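Local coordinates for citrate synthase (Sulfolobus solfataricus, PDB 1O7X), which is a citrate synthase family enzyme, largely helical, that assembles here as a dimer of two identical chains, at residues Pro76-Asp81 against Ala104-Asn109. Sequence-based numbering, arbitrary orientation.
Sequences PQEVLD and ASIDKN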
loop_
_atom_site.group_PDB
_atom_site.type_symbol
_atom_site.label_atom_id
_atom_site.label_comp_id
_atom_site.label_asym_id
_atom_site.label_seq_id
_atom_site.Cartn_x
_atom_site.Cartn_y
_atom_site.Cartn_z
ATOM N N PRO A 76 -11.481 9.633 -15.828
ATOM C CA PRO A 76 -12.211 8.686 -16.660
ATOM C C PRO A 76 -13.473 8.231 -15.944
ATOM O O PRO A 76 -13.463 8.066 -14.718
ATOM C CB PRO A 76 -11.205 7.568 -16.872
ATOM C CG PRO A 76 -9.872 8.202 -16.725
ATOM C CD PRO A 76 -10.045 9.292 -15.693
ATOM N N GLN A 77 -14.577 7.988 -16.653
ATOM C CA GLN A 77 -15.821 7.576 -16.011
ATOM C C GLN A 77 -15.762 6.235 -15.296
ATOM O O GLN A 77 -16.526 6.009 -14.344
ATOM C CB GLN A 77 -16.987 7.635 -16.999
ATOM C CG GLN A 77 -18.358 7.259 -16.481
ATOM C CD GLN A 77 -19.059 8.327 -15.671
ATOM O OE1 GLN A 77 -18.858 9.536 -15.862
ATOM N NE2 GLN A 77 -19.927 7.926 -14.735
ATOM N N GLU A 78 -14.829 5.374 -15.651
ATOM C CA GLU A 78 -14.650 4.060 -15.049
ATOM C C GLU A 78 -14.250 4.208 -13.590
ATOM O O GLU A 78 -14.805 3.486 -12.769
ATOM C CB GLU A 78 -13.612 3.206 -15.768
ATOM C CG GLU A 78 -13.932 3.005 -17.237
ATOM C CD GLU A 78 -13.795 4.294 -18.031
ATOM O OE1 GLU A 78 -12.856 5.049 -17.715
ATOM O OE2 GLU A 78 -14.641 4.538 -18.912
ATOM N N VAL A 79 -13.359 5.142 -13.294
ATOM C CA VAL A 79 -13.013 5.370 -11.897
ATOM C C VAL A 79 -14.279 5.755 -11.119
ATOM O O VAL A 79 -14.572 5.141 -10.079
ATOM C CB VAL A 79 -11.967 6.473 -11.703
ATOM C CG1 VAL A 79 -11.664 6.630 -10.221
ATOM C CG2 VAL A 79 -10.701 6.156 -12.473
ATOM N N LEU A 80 -15.044 6.714 -11.642
ATOM C CA LEU A 80 -16.249 7.099 -10.927
ATOM C C LEU A 80 -17.210 5.927 -10.871
ATOM O O LEU A 80 -17.745 5.730 -9.775
ATOM C CB LEU A 80 -16.927 8.358 -11.440
ATOM C CG LEU A 80 -16.019 9.585 -11.590
ATOM C CD1 LEU A 80 -16.632 10.593 -12.548
ATOM C CD2 LEU A 80 -15.751 10.188 -10.221
ATOM N N ASP A 81 -17.386 5.137 -11.934
ATOM C CA ASP A 81 -18.295 4.001 -11.869
ATOM C C ASP A 81 -17.878 3.016 -10.794
ATOM O O ASP A 81 -18.673 2.432 -10.069
ATOM C CB ASP A 81 -18.378 3.253 -13.187
ATOM C CG ASP A 81 -19.004 4.063 -14.304
ATOM O OD1 ASP A 81 -19.452 5.211 -14.070
ATOM O OD2 ASP A 81 -19.003 3.483 -15.423
ATOM N N ALA A 104 -4.353 3.924 -11.109
ATOM C CA ALA A 104 -3.029 3.345 -11.293
ATOM C C ALA A 104 -3.013 2.360 -12.459
ATOM O O ALA A 104 -2.063 2.316 -13.237
ATOM C CB ALA A 104 -2.574 2.643 -10.028
ATOM N N SER A 105 -4.068 1.562 -12.586
ATOM C CA SER A 105 -4.097 0.554 -13.635
ATOM C C SER A 105 -4.555 1.130 -14.953
ATOM O O SER A 105 -4.183 0.533 -15.966
ATOM C CB SER A 105 -4.830 -0.697 -13.184
ATOM O OG SER A 105 -6.223 -0.562 -13.124
ATOM N N ILE A 106 -5.185 2.272 -15.032
ATOM C CA ILE A 106 -5.560 2.881 -16.302
ATOM C C ILE A 106 -4.392 3.659 -16.893
ATOM O O ILE A 106 -4.309 3.913 -18.090
ATOM C CB ILE A 106 -6.745 3.851 -16.082
ATOM C CG1 ILE A 106 -8.076 3.095 -16.005
ATOM C CG2 ILE A 106 -6.839 4.920 -17.141
ATOM C CD1 ILE A 106 -9.215 3.886 -15.407
ATOM N N ASP A 107 -3.452 4.075 -16.059
ATOM C CA ASP A 107 -2.305 4.888 -16.440
ATOM C C ASP A 107 -1.120 4.151 -16.996
ATOM O O ASP A 107 0.038 4.468 -16.663
ATOM C CB ASP A 107 -1.978 5.715 -15.189
ATOM C CG ASP A 107 -0.822 6.686 -15.179
ATOM O OD1 ASP A 107 -0.894 7.680 -15.934
ATOM O OD2 ASP A 107 0.157 6.461 -14.420
ATOM N N LYS A 108 -1.238 3.258 -17.970
ATOM C CA LYS A 108 -0.112 2.525 -18.544
ATOM C C LYS A 108 1.068 3.305 -19.112
ATOM O O LYS A 108 2.003 2.653 -19.613
ATOM C CB LYS A 108 -0.648 1.602 -19.661
ATOM C CG LYS A 108 -1.171 0.260 -19.206
ATOM C CD LYS A 108 -0.466 -0.900 -19.905
ATOM C CE LYS A 108 0.660 -1.455 -19.041
ATOM N NZ LYS A 108 0.978 -2.880 -19.357
ATOM N N ASN A 109 1.113 4.626 -19.138
ATOM C CA ASN A 109 2.204 5.412 -19.696
ATOM C C ASN A 109 2.979 6.193 -18.644
ATOM O O ASN A 109 3.034 7.432 -18.682
ATOM C CB ASN A 109 1.565 6.345 -20.735
ATOM C CG ASN A 109 2.519 7.136 -21.597
ATOM O OD1 ASN A 109 2.177 8.228 -22.069
ATOM N ND2 ASN A 109 3.734 6.649 -21.818
#
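The last turn of helix 92-106 meets the first turn of helix 77-85 here, in the mostly helical fold of citrate synthase, and the meeting rests on one side chain, I106. CB points at the other helix, CG1 sits beside the backbone N (chi1 -80°), and the near-extended chi2 of 163° carries CD1 outward. That methyl, I106 CD1, comes nearest to V79 CG2, at 4.0 Å, the two side chains crossing at a slant. V79 offers CG2 because this methyl sits beside its own backbone N, while CG1 is turned anti to that N (chi1 -180°). P76, in the N-cap position, brings its ring near both branches of I106, with CB 4.4 Å from I106 CD1 and CG 4.5 Å from I106 CG2. E78 folds back, so that its CB and its carboxylate OE1 both lie 4.5 Å from I106 CD1. There is thus one close contact and two looser approaches. V79 also packs on L130 of helix 116-138, and M86 of the second subunit packs on I106, which puts the contact beside the dimer interface. Past the helix end, D107 is the centre of an inverse gamma turn and its OD1 forms a salt bridge with K119. Q77 NE2 donates to D81 OD1 at 2.8 Å, an i to i+4 link along helix 77-85. Between the helices the chemistry is mainly apolar, with no polar bond made: a small contact, 117 Å² of buried surface, to which I106 supplies the whole share of 104-109, and which depends on shape and dispersion.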